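Hemolysin activator protein CdiB (Acinetobacter baumannii ACICU, PDB 6WIL) is a TpsB-family Omp85 outer-membrane transporter that probably secretes the partner toxin of a contact-dependent growth inhibition system through its barrel. Local coordinates at residues V499-W503 with R514-S519; Q435-R441 with Q478-I484; F44-V48 with H86-I90. One frame throughout, in Å; residues are numbered along the deposited sequence.

Contact 1: residues V499-W503 with R514-S519; sequences VDQGW and RYLLGS. With C8E ((hydroxyethyloxy)tri(ethyloxy)octane), chain D.
Two neighbouring strands of the closed 16-strand barrel, joined as a beta hairpin, meet here in an Omp85-type transporter. Strands 499-503 and 515-519 have ordinary beta backbones and run antiparallel at 169°, axes 4.8 Å apart; Arg514, just before the second, still has a loop conformation (phi -111°, psi 6°). Set the register by pairing Val499 with Ser519, Gln501 with Leu517 and Trp503 with Tyr515 as non-hydrogen-bonded pairs, and Asp500 with Gly518 and Gly502 with Leu516 as hydrogen-bonded ones. Asp500 N donates to Gly518 O (3.1 Å) and Gly518 N to Asp500 O (3.3 Å); Gly502 N to Leu516 O (3.1 Å) and Leu516 N to Gly502 O (3.2 Å) repeat the pattern.

The Val499, Gln501, Trp503, Tyr515 and Leu517 side chains share one face, where the detergent C8E also lies, consistent with the membrane side. Tyr515 (chi1 t) leans along the hairpin so that its OH gives a very short 2.5 Å hydrogen bond to Gln501 OE1. Trp503 (chi1 m) meets the same ring obliquely, with Trp503 CE2 3.4 Å from Tyr515 CE1, and carries C8E C16 over one indole face. Leu517 (chi1 t, chi2 p) reaches diagonally, its CD1 3.8 Å from Val499 CG1.

Asp500 (chi1 m) points to the opposite, lumenal face and forms a salt bridge with Arg464 of the VRGF motif, the inward-folded loop signature of Omp85 proteins. Strand 476-487 hydrogen-bonds to the far edge of 499-503, while strand 530-541 covers the other edge of 514-519.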
loop_
_atom_site.group_PDB
_atom_site.type_symbol
_atom_site.label_atom_id
_atom_site.label_comp_id
_atom_site.label_asym_id
_atom_site.label_seq_id
_atom_site.Cartn_x
_atom_site.Cartn_y
_atom_site.Cartn_z
ATOM N N VAL A 499 -9.211 15.147 -14.583
ATOM C CA VAL A 499 -8.292 16.169 -15.074
ATOM C C VAL A 499 -6.894 15.808 -14.591
ATOM O O VAL A 499 -6.652 15.743 -13.379
ATOM C CB VAL A 499 -8.677 17.579 -14.597
ATOM C CG1 VAL A 499 -7.660 18.596 -15.095
ATOM C CG2 VAL A 499 -10.079 17.944 -15.067
ATOM N N ASP A 500 -5.979 15.578 -15.531
ATOM C CA ASP A 500 -4.616 15.164 -15.232
ATOM C C ASP A 500 -3.624 16.216 -15.712
ATOM O O ASP A 500 -3.924 17.030 -16.589
ATOM C CB ASP A 500 -4.287 13.815 -15.885
ATOM C CG ASP A 500 -5.170 12.685 -15.381
ATOM O OD1 ASP A 500 -6.022 12.928 -14.500
ATOM O OD2 ASP A 500 -5.007 11.548 -15.867
ATOM N N GLN A 501 -2.423 16.177 -15.134
ATOM C CA GLN A 501 -1.366 17.135 -15.432
ATOM C C GLN A 501 -0.014 16.451 -15.300
ATOM O O GLN A 501 0.222 15.720 -14.338
ATOM C CB GLN A 501 -1.406 18.346 -14.491
ATOM C CG GLN A 501 -2.610 19.246 -14.655
ATOM C CD GLN A 501 -2.651 20.347 -13.615
ATOM O OE1 GLN A 501 -2.074 21.419 -13.803
ATOM N NE2 GLN A 501 -3.332 20.085 -12.506
ATOM N N GLY A 502 0.874 16.713 -16.252
ATOM C CA GLY A 502 2.224 16.193 -16.192
ATOM C C GLY A 502 3.253 17.293 -16.351
ATOM O O GLY A 502 3.010 18.315 -16.993
ATOM N N TRP A 503 4.422 17.063 -15.752
ATOM C CA TRP A 503 5.540 17.998 -15.802
ATOM C C TRP A 503 6.830 17.225 -16.013
ATOM O O TRP A 503 7.062 16.216 -15.343
ATOM C CB TRP A 503 5.656 18.815 -14.510
ATOM C CG TRP A 503 4.596 19.833 -14.298
ATOM C CD1 TRP A 503 4.566 21.098 -14.800
ATOM C CD2 TRP A 503 3.418 19.690 -13.499
ATOM N NE1 TRP A 503 3.438 21.752 -14.371
ATOM C CE2 TRP A 503 2.714 20.908 -13.571
ATOM C CE3 TRP A 503 2.887 18.648 -12.733
ATOM C CZ2 TRP A 503 1.506 21.114 -12.910
ATOM C CZ3 TRP A 503 1.688 18.854 -12.077
ATOM C CH2 TRP A 503 1.011 20.077 -12.169
ATOM N N ARG A 514 7.197 21.141 -21.641
ATOM C CA ARG A 514 7.343 20.563 -20.317
ATOM C C ARG A 514 6.017 20.327 -19.606
ATOM O O ARG A 514 6.022 19.947 -18.430
ATOM C CB ARG A 514 8.232 21.466 -19.457
ATOM C CG ARG A 514 9.423 22.063 -20.198
ATOM C CD ARG A 514 10.264 22.931 -19.272
ATOM N NE ARG A 514 9.491 24.032 -18.700
ATOM C CZ ARG A 514 10.001 24.983 -17.923
ATOM N NH1 ARG A 514 9.218 25.942 -17.447
ATOM N NH2 ARG A 514 11.293 24.977 -17.622
ATOM N N TYR A 515 4.886 20.538 -20.273
ATOM C CA TYR A 515 3.603 20.521 -19.588
ATOM C C TYR A 515 2.528 19.872 -20.447
ATOM O O TYR A 515 2.463 20.096 -21.658
ATOM C CB TYR A 515 3.167 21.938 -19.204
ATOM C CG TYR A 515 1.897 21.974 -18.392
ATOM C CD1 TYR A 515 1.917 21.703 -17.034
ATOM C CD2 TYR A 515 0.676 22.281 -18.982
ATOM C CE1 TYR A 515 0.763 21.736 -16.278
ATOM C CE2 TYR A 515 -0.489 22.314 -18.232
ATOM C CZ TYR A 515 -0.438 22.040 -16.879
ATOM O OH TYR A 515 -1.585 22.069 -16.118
ATOM N N LEU A 516 1.681 19.073 -19.800
ATOM C CA LEU A 516 0.529 18.452 -20.435
ATOM C C LEU A 516 -0.689 18.626 -19.542
ATOM O O LEU A 516 -0.589 18.541 -18.316
ATOM C CB LEU A 516 0.761 16.960 -20.702
ATOM C CG LEU A 516 1.671 16.589 -21.874
ATOM C CD1 LEU A 516 1.857 15.084 -21.962
ATOM C CD2 LEU A 516 1.126 17.143 -23.180
ATOM N N LEU A 517 -1.837 18.876 -20.167
ATOM C CA LEU A 517 -3.109 18.971 -19.462
ATOM C C LEU A 517 -4.159 18.252 -20.290
ATOM O O LEU A 517 -4.461 18.669 -21.412
ATOM C CB LEU A 517 -3.517 20.429 -19.227
ATOM C CG LEU A 517 -4.914 20.636 -18.631
ATOM C CD1 LEU A 517 -4.940 20.298 -17.153
ATOM C CD2 LEU A 517 -5.416 22.052 -18.871
ATOM N N GLY A 518 -4.702 17.168 -19.743
ATOM C CA GLY A 518 -5.748 16.423 -20.414
ATOM C C GLY A 518 -6.983 16.283 -19.551
ATOM O O GLY A 518 -6.922 16.482 -18.333
ATOM N N SER A 519 -8.115 15.952 -20.166
ATOM C CA SER A 519 -9.354 15.763 -19.430
ATOM C C SER A 519 -10.081 14.547 -19.982
ATOM O O SER A 519 -9.976 14.226 -21.168
ATOM C CB SER A 519 -10.255 17.001 -19.503
ATOM O OG SER A 519 -11.309 16.911 -18.560
HETATM C C1 C8E D . 13.337 13.577 -1.335
HETATM C C2 C8E D . 12.900 13.344 -2.780
HETATM C C3 C8E D . 11.606 12.532 -2.810
HETATM C C4 C8E D . 11.150 12.354 -4.257
HETATM C C5 C8E D . 10.674 13.694 -4.811
HETATM C C6 C8E D . 10.421 13.549 -6.308
HETATM C C7 C8E D . 9.304 14.501 -6.726
HETATM C C8 C8E D . 9.905 15.812 -7.227
HETATM O O9 C8E D . 9.517 15.998 -8.558
HETATM C C10 C8E D . 10.021 17.158 -9.158
HETATM C C11 C8E D . 9.759 17.104 -10.662
HETATM O O12 C8E D . 9.235 18.329 -11.092
HETATM C C13 C8E D . 9.189 18.475 -12.484
HETATM C C14 C8E D . 8.637 19.855 -12.841
HETATM O O15 C8E D . 7.829 20.336 -11.802
HETATM C C16 C8E D . 7.177 21.539 -12.100
HETATM C C17 C8E D . 5.965 21.724 -11.184
HETATM O O18 C8E D . 6.381 21.902 -9.858
HETATM C C19 C8E D . 5.381 22.392 -9.008
HETATM C C20 C8E D . 5.143 21.413 -7.858
HETATM O O21 C8E D . 6.342 21.179 -7.171
#

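Contact 2: residues Q435-R441 with Q478-I484; sequences QYRLNWR and QYVQQEI. With C8E ((hydroxyethyloxy)tri(ethyloxy)octane), chain D.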
loop_
_atom_site.group_PDB
_atom_site.type_symbol
_atom_site.label_atom_id
_atom_site.label_comp_id
_atom_site.label_asym_id
_atom_site.label_seq_id
_atom_site.Cartn_x
_atom_site.Cartn_y
_atom_site.Cartn_z
ATOM N N GLN A 435 -17.192 10.582 -4.912
ATOM C CA GLN A 435 -15.854 10.227 -4.463
ATOM C C GLN A 435 -14.837 11.093 -5.191
ATOM O O GLN A 435 -14.982 11.359 -6.387
ATOM C CB GLN A 435 -15.554 8.742 -4.717
ATOM C CG GLN A 435 -14.509 8.145 -3.787
ATOM C CD GLN A 435 -15.128 7.443 -2.594
ATOM O OE1 GLN A 435 -16.334 7.195 -2.563
ATOM N NE2 GLN A 435 -14.304 7.112 -1.606
ATOM N N TYR A 436 -13.818 11.543 -4.465
ATOM C CA TYR A 436 -12.723 12.308 -5.046
ATOM C C TYR A 436 -11.437 11.505 -4.939
ATOM O O TYR A 436 -11.149 10.913 -3.894
ATOM C CB TYR A 436 -12.550 13.665 -4.356
ATOM C CG TYR A 436 -11.261 14.367 -4.723
ATOM C CD1 TYR A 436 -11.150 15.083 -5.906
ATOM C CD2 TYR A 436 -10.155 14.306 -3.887
ATOM C CE1 TYR A 436 -9.971 15.722 -6.243
ATOM C CE2 TYR A 436 -8.975 14.941 -4.215
ATOM C CZ TYR A 436 -8.888 15.648 -5.392
ATOM O OH TYR A 436 -7.713 16.281 -5.719
ATOM N N ARG A 437 -10.657 11.502 -6.018
ATOM C CA ARG A 437 -9.450 10.691 -6.092
ATOM C C ARG A 437 -8.305 11.508 -6.669
ATOM O O ARG A 437 -8.452 12.122 -7.730
ATOM C CB ARG A 437 -9.684 9.448 -6.954
ATOM C CG ARG A 437 -8.453 8.592 -7.128
ATOM C CD ARG A 437 -8.391 7.519 -6.068
ATOM N NE ARG A 437 -7.222 6.663 -6.224
ATOM C CZ ARG A 437 -7.110 5.719 -7.151
ATOM N NH1 ARG A 437 -6.009 4.987 -7.222
ATOM N NH2 ARG A 437 -8.093 5.515 -8.019
ATOM N N LEU A 438 -7.163 11.496 -5.979
ATOM C CA LEU A 438 -5.948 12.140 -6.460
ATOM C C LEU A 438 -4.803 11.139 -6.448
ATOM O O LEU A 438 -4.532 10.515 -5.417
ATOM C CB LEU A 438 -5.583 13.364 -5.610
ATOM C CG LEU A 438 -4.268 14.078 -5.954
ATOM C CD1 LEU A 438 -4.456 15.587 -5.938
ATOM C CD2 LEU A 438 -3.151 13.679 -4.994
ATOM N N ASN A 439 -4.136 10.995 -7.592
ATOM C CA ASN A 439 -2.940 10.173 -7.730
ATOM C C ASN A 439 -1.770 11.066 -8.113
ATOM O O ASN A 439 -1.862 11.834 -9.076
ATOM C CB ASN A 439 -3.130 9.085 -8.790
ATOM C CG ASN A 439 -4.264 8.145 -8.462
ATOM O OD1 ASN A 439 -4.491 7.811 -7.301
ATOM N ND2 ASN A 439 -4.991 7.714 -9.488
ATOM N N TRP A 440 -0.672 10.959 -7.369
ATOM C CA TRP A 440 0.522 11.750 -7.628
ATOM C C TRP A 440 1.750 10.854 -7.608
ATOM O O TRP A 440 1.935 10.067 -6.675
ATOM C CB TRP A 440 0.684 12.870 -6.600
ATOM C CG TRP A 440 1.939 13.662 -6.794
ATOM C CD1 TRP A 440 2.095 14.771 -7.575
ATOM C CD2 TRP A 440 3.217 13.406 -6.201
ATOM N NE1 TRP A 440 3.391 15.223 -7.501
ATOM C CE2 TRP A 440 4.100 14.404 -6.663
ATOM C CE3 TRP A 440 3.702 12.433 -5.322
ATOM C CZ2 TRP A 440 5.437 14.453 -6.277
ATOM C CZ3 TRP A 440 5.028 12.486 -4.940
ATOM C CH2 TRP A 440 5.881 13.488 -5.416
ATOM N N ARG A 441 2.589 10.989 -8.630
ATOM C CA ARG A 441 3.850 10.270 -8.717
ATOM C C ARG A 441 4.933 11.236 -9.170
ATOM O O ARG A 441 4.697 12.070 -10.048
ATOM C CB ARG A 441 3.746 9.085 -9.685
ATOM C CG ARG A 441 5.065 8.403 -9.983
ATOM C CD ARG A 441 4.856 6.951 -10.369
ATOM N NE ARG A 441 4.193 6.200 -9.306
ATOM C CZ ARG A 441 3.968 4.891 -9.347
ATOM N NH1 ARG A 441 3.360 4.284 -8.336
ATOM N NH2 ARG A 441 4.362 4.189 -10.396
ATOM N N GLN A 478 6.855 14.663 -12.726
ATOM C CA GLN A 478 5.769 14.343 -11.815
ATOM C C GLN A 478 4.456 14.536 -12.554
ATOM O O GLN A 478 4.357 15.375 -13.454
ATOM C CB GLN A 478 5.808 15.216 -10.553
ATOM C CG GLN A 478 5.460 16.675 -10.794
ATOM C CD GLN A 478 5.553 17.521 -9.538
ATOM O OE1 GLN A 478 4.850 17.281 -8.553
ATOM N NE2 GLN A 478 6.429 18.520 -9.566
ATOM N N TYR A 479 3.458 13.741 -12.184
ATOM C CA TYR A 479 2.103 13.961 -12.660
ATOM C C TYR A 479 1.135 13.906 -11.491
ATOM O O TYR A 479 1.397 13.261 -10.472
ATOM C CB TYR A 479 1.676 12.953 -13.754
ATOM C CG TYR A 479 1.623 11.488 -13.360
ATOM C CD1 TYR A 479 0.628 11.000 -12.515
ATOM C CD2 TYR A 479 2.535 10.582 -13.887
ATOM C CE1 TYR A 479 0.572 9.659 -12.172
ATOM C CE2 TYR A 479 2.485 9.240 -13.551
ATOM C CZ TYR A 479 1.501 8.783 -12.697
ATOM O OH TYR A 479 1.450 7.449 -12.367
ATOM N N VAL A 480 0.015 14.604 -11.644
ATOM C CA VAL A 480 -1.074 14.541 -10.683
ATOM C C VAL A 480 -2.360 14.264 -11.449
ATOM O O VAL A 480 -2.754 15.048 -12.323
ATOM C CB VAL A 480 -1.190 15.823 -9.839
ATOM C CG1 VAL A 480 -1.124 17.065 -10.711
ATOM C CG2 VAL A 480 -2.468 15.796 -9.019
ATOM N N GLN A 481 -2.987 13.135 -11.149
ATOM C CA GLN A 481 -4.275 12.770 -11.712
ATOM C C GLN A 481 -5.365 13.092 -10.701
ATOM O O GLN A 481 -5.235 12.779 -9.514
ATOM C CB GLN A 481 -4.311 11.283 -12.069
ATOM C CG GLN A 481 -3.261 10.865 -13.084
ATOM C CD GLN A 481 -3.078 9.360 -13.148
ATOM O OE1 GLN A 481 -3.195 8.662 -12.139
ATOM N NE2 GLN A 481 -2.792 8.853 -14.340
ATOM N N GLN A 482 -6.433 13.729 -11.169
ATOM C CA GLN A 482 -7.558 14.065 -10.311
ATOM C C GLN A 482 -8.847 13.590 -10.957
ATOM O O GLN A 482 -9.000 13.653 -12.181
ATOM C CB GLN A 482 -7.626 15.570 -10.032
ATOM C CG GLN A 482 -6.586 16.041 -9.035
ATOM C CD GLN A 482 -6.740 17.503 -8.687
ATOM O OE1 GLN A 482 -7.180 17.849 -7.591
ATOM N NE2 GLN A 482 -6.374 18.373 -9.619
ATOM N N GLU A 483 -9.773 13.119 -10.128
ATOM C CA GLU A 483 -10.968 12.464 -10.634
ATOM C C GLU A 483 -12.073 12.553 -9.592
ATOM O O GLU A 483 -11.818 12.418 -8.392
ATOM C CB GLU A 483 -10.676 10.999 -10.984
ATOM C CG GLU A 483 -11.896 10.157 -11.308
ATOM C CD GLU A 483 -11.542 8.694 -11.480
ATOM O OE1 GLU A 483 -10.720 8.385 -12.370
ATOM O OE2 GLU A 483 -12.065 7.857 -10.713
ATOM N N ILE A 484 -13.293 12.790 -10.064
ATOM C CA ILE A 484 -14.492 12.768 -9.240
ATOM C C ILE A 484 -15.479 11.801 -9.873
ATOM O O ILE A 484 -15.781 11.910 -11.065
ATOM C CB ILE A 484 -15.127 14.165 -9.111
ATOM C CG1 ILE A 484 -14.166 15.124 -8.407
ATOM C CG2 ILE A 484 -16.453 14.076 -8.375
ATOM C CD1 ILE A 484 -14.465 16.565 -8.690
HETATM C C1 C8E D . 13.337 13.577 -1.335
HETATM C C2 C8E D . 12.900 13.344 -2.780
HETATM C C3 C8E D . 11.606 12.532 -2.810
HETATM C C4 C8E D . 11.150 12.354 -4.257
HETATM C C5 C8E D . 10.674 13.694 -4.811
HETATM C C6 C8E D . 10.421 13.549 -6.308
HETATM C C7 C8E D . 9.304 14.501 -6.726
HETATM C C8 C8E D . 9.905 15.812 -7.227
HETATM O O9 C8E D . 9.517 15.998 -8.558
HETATM C C10 C8E D . 10.021 17.158 -9.158
HETATM C C11 C8E D . 9.759 17.104 -10.662
HETATM O O12 C8E D . 9.235 18.329 -11.092
HETATM C C13 C8E D . 9.189 18.475 -12.484
HETATM C C14 C8E D . 8.637 19.855 -12.841
HETATM O O15 C8E D . 7.829 20.336 -11.802
HETATM C C16 C8E D . 7.177 21.539 -12.100
HETATM C C17 C8E D . 5.965 21.724 -11.184
HETATM O O18 C8E D . 6.381 21.902 -9.858
HETATM C C19 C8E D . 5.381 22.392 -9.008
HETATM C C20 C8E D . 5.143 21.413 -7.858
HETATM O O21 C8E D . 6.342 21.179 -7.171
HETATM O O HOH W 1 -13.041 8.826 -7.752
#
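Tyr479 lays one face of its ring against the aliphatic part of Arg441, a CH-pi contact with Arg441 CB 4.1 Å from the ring centroid. Beyond that contact, the Arg441 guanidinium forms a salt bridge with Asp420 on strand 414-429. The two strands run antiparallel at 172°, axes 4.6 Å apart, and their backbone hydrogen bonds come in reciprocal pairs: Asn439 N to Gln481 O at 2.8 Å and Gln481 N to Asn439 O at 2.7 Å, flanked by the Arg437-Glu483 and Arg441-Tyr479 pairs.

On the Tyr479 face, Asn439 ND2 makes a weak 3.3 Å hydrogen bond to Gln481 OE1, and Glu483 sends its carboxylate to Arg524 and to Arg464 of the VRGF motif. The other face, which carries the detergent, mixes apolar groups with paired polar ones. Tyr436 OH gives Gln482 OE1 a very short hydrogen bond of 2.5 Å; between that pair and the indole, Leu438 CD1 packs on Val480 CG2 at 3.7 Å. Trp440 NE1 donates to Gln478 OE1 at 2.7 Å, leaving Gln478 NE2 to bind the ether oxygens O12 and O15 of C8E, each at 3.2 Å, while C8E C7 comes to 3.8 Å from Trp440 CH2.

The chemistry thus divides a barrel wall in two: tyrosine and tryptophan hydrogens are satisfied by glutamine carbonyls on the detergent-bearing side, consistent with a membrane surface, whereas on the other side Arg441 pairs with the adjacent strand and Glu483 with Arg524 and the inward-folded loop, consistent with the loop-to-wall contacts of Omp85 proteins.

Contact 3: residues F44-V48 with H86-I90; sequences FKHLV and HPQNI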
loop_
_atom_site.group_PDB
_atom_site.type_symbol
_atom_site.label_atom_id
_atom_site.label_comp_id
_atom_site.label_asym_id
_atom_site.label_seq_id
_atom_site.Cartn_x
_atom_site.Cartn_y
_atom_site.Cartn_z
ATOM N N PHE A 44 -7.392 15.264 29.770
ATOM C CA PHE A 44 -6.597 15.203 30.986
ATOM C C PHE A 44 -5.806 16.481 31.227
ATOM O O PHE A 44 -4.678 16.430 31.729
ATOM C CB PHE A 44 -5.687 13.979 30.929
ATOM C CG PHE A 44 -6.428 12.702 30.629
ATOM C CD1 PHE A 44 -7.183 12.077 31.610
ATOM C CD2 PHE A 44 -6.385 12.136 29.364
ATOM C CE1 PHE A 44 -7.871 10.908 31.339
ATOM C CE2 PHE A 44 -7.072 10.966 29.086
ATOM C CZ PHE A 44 -7.815 10.352 30.075
ATOM N N LYS A 45 -6.391 17.633 30.877
ATOM C CA LYS A 45 -5.741 18.918 31.115
ATOM C C LYS A 45 -5.366 19.077 32.581
ATOM O O LYS A 45 -4.227 19.427 32.911
ATOM C CB LYS A 45 -6.658 20.061 30.669
ATOM C CG LYS A 45 -6.223 20.754 29.385
ATOM C CD LYS A 45 -7.168 21.892 29.015
ATOM C CE LYS A 45 -7.082 23.053 30.001
ATOM N NZ LYS A 45 -5.766 23.752 29.958
ATOM N N HIS A 46 -6.315 18.815 33.476
ATOM C CA HIS A 46 -6.079 18.879 34.912
ATOM C C HIS A 46 -6.504 17.558 35.535
ATOM O O HIS A 46 -7.677 17.177 35.452
ATOM C CB HIS A 46 -6.841 20.043 35.551
ATOM C CG HIS A 46 -7.000 21.228 34.650
ATOM N ND1 HIS A 46 -8.173 21.494 33.978
ATOM C CD2 HIS A 46 -6.136 22.212 34.307
ATOM C CE1 HIS A 46 -8.027 22.596 33.262
ATOM N NE2 HIS A 46 -6.800 23.049 33.443
ATOM N N LEU A 47 -5.551 16.861 36.150
ATOM C CA LEU A 47 -5.834 15.652 36.909
ATOM C C LEU A 47 -5.997 15.914 38.398
ATOM O O LEU A 47 -6.804 15.243 39.049
ATOM C CB LEU A 47 -4.714 14.625 36.702
ATOM C CG LEU A 47 -4.315 14.361 35.246
ATOM C CD1 LEU A 47 -3.036 13.541 35.176
ATOM C CD2 LEU A 47 -5.443 13.670 34.498
ATOM N N VAL A 48 -5.262 16.881 38.940
ATOM C CA VAL A 48 -5.303 17.200 40.362
ATOM C C VAL A 48 -6.313 18.316 40.593
ATOM O O VAL A 48 -6.280 19.349 39.916
ATOM C CB VAL A 48 -3.910 17.608 40.870
ATOM C CG1 VAL A 48 -3.952 17.941 42.356
ATOM C CG2 VAL A 48 -2.905 16.506 40.592
ATOM N N HIS A 86 3.296 14.949 32.933
ATOM C CA HIS A 86 2.117 15.795 32.821
ATOM C C HIS A 86 2.421 17.189 33.366
ATOM O O HIS A 86 2.995 17.312 34.457
ATOM C CB HIS A 86 0.942 15.172 33.575
ATOM C CG HIS A 86 -0.365 15.861 33.335
ATOM N ND1 HIS A 86 -0.719 17.030 33.972
ATOM C CD2 HIS A 86 -1.407 15.543 32.529
ATOM C CE1 HIS A 86 -1.919 17.405 33.567
ATOM N NE2 HIS A 86 -2.360 16.519 32.694
ATOM N N PRO A 87 2.056 18.256 32.647
ATOM C CA PRO A 87 2.477 19.606 33.051
ATOM C C PRO A 87 1.876 20.091 34.362
ATOM O O PRO A 87 2.205 21.201 34.796
ATOM C CB PRO A 87 2.012 20.480 31.876
ATOM C CG PRO A 87 0.871 19.725 31.282
ATOM C CD PRO A 87 1.226 18.273 31.430
ATOM N N GLN A 88 1.018 19.314 35.019
ATOM C CA GLN A 88 0.502 19.718 36.319
ATOM C C GLN A 88 1.411 19.306 37.466
ATOM O O GLN A 88 1.120 19.651 38.615
ATOM C CB GLN A 88 -0.903 19.153 36.536
ATOM C CG GLN A 88 -1.819 20.081 37.313
ATOM C CD GLN A 88 -3.234 19.557 37.378
ATOM O OE1 GLN A 88 -3.542 18.510 36.813
ATOM N NE2 GLN A 88 -4.105 20.283 38.068
ATOM N N ASN A 89 2.496 18.582 37.180
ATOM C CA ASN A 89 3.526 18.252 38.168
ATOM C C ASN A 89 2.933 17.549 39.388
ATOM O O ASN A 89 3.011 18.045 40.515
ATOM C CB ASN A 89 4.306 19.504 38.580
ATOM C CG ASN A 89 4.913 20.227 37.393
ATOM O OD1 ASN A 89 5.189 19.620 36.357
ATOM N ND2 ASN A 89 5.113 21.534 37.534
ATOM N N ILE A 90 2.344 16.375 39.146
ATOM C CA ILE A 90 1.646 15.584 40.156
ATOM C C ILE A 90 2.497 15.456 41.411
ATOM O O ILE A 90 1.992 15.573 42.533
ATOM C CB ILE A 90 1.286 14.189 39.615
ATOM C CG1 ILE A 90 0.610 14.291 38.249
ATOM C CG2 ILE A 90 0.398 13.457 40.603
ATOM C CD1 ILE A 90 -0.771 14.887 38.293
#
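His86 opens a type I beta turn, closed by Asn89 N bonding to His86 O at 3.0 Å, and uses both its ring nitrogens. Its NE2 donates to Phe44 O over a short 2.5 Å, while ND1 accepts the backbone of Gln88 (N to ND1 3.1 Å), so one imidazole ties the turn to itself and to the facing segment. Leu47 lies over the ring: its CD1 is 3.9 Å from the His86 centroid, a CH-pi contact.

Two residues on, Gln88 extends its side chain to the 44-48 backbone. Gln88 OE1 accepts both Leu47 N at 2.7 Å and Val48 N at 3.2 Å, and its NE2 returns a weak hydrogen bond to Val48 O at 3.0 Å. The carboxamide therefore meets both polar groups of Val48, much as a neighbouring strand's peptide would, although neither segment is regular strand. Ile90 ends the walk with apolar contact, its CD1 3.5 Å from Val48 CG2 and 4.1 Å from Leu47 CD1.

The contact joins the loop between helix 8-27 and strand 55-56 to the turn that follows helix 77-85, a turn belonging to the ShlB-type POTRA domain. A few residues beyond the end of each segment, the Cys54-Cys94 disulfide links the same two parts of the chain. Helix 97-113 backs both segments: Tyr106 meets the rings of Phe44 and His86, Ser99 touches Val48, and Ile103 packs on Ile90.

Contacts 1 and 2 belong to one continuous piece of barrel wall, their centres 11 Å apart. Strand 493-505 of contact 1 lies directly beside strand 476-487 of contact 2, and probable hydrogen bonds from Val499 N to Gln482 O (2.8 Å) and from Trp503 N to Gln478 O (2.9 Å) stitch them together. The same detergent molecule touches both on one side, and Arg464 bridges Asp500 and Glu483 on the other. Contact 3 stands apart at the POTRA end of the molecule: its centre is about 53 Å from that of contact 1 and 45 Å from that of contact 2, with nearest atoms about 42 and 32 Å away.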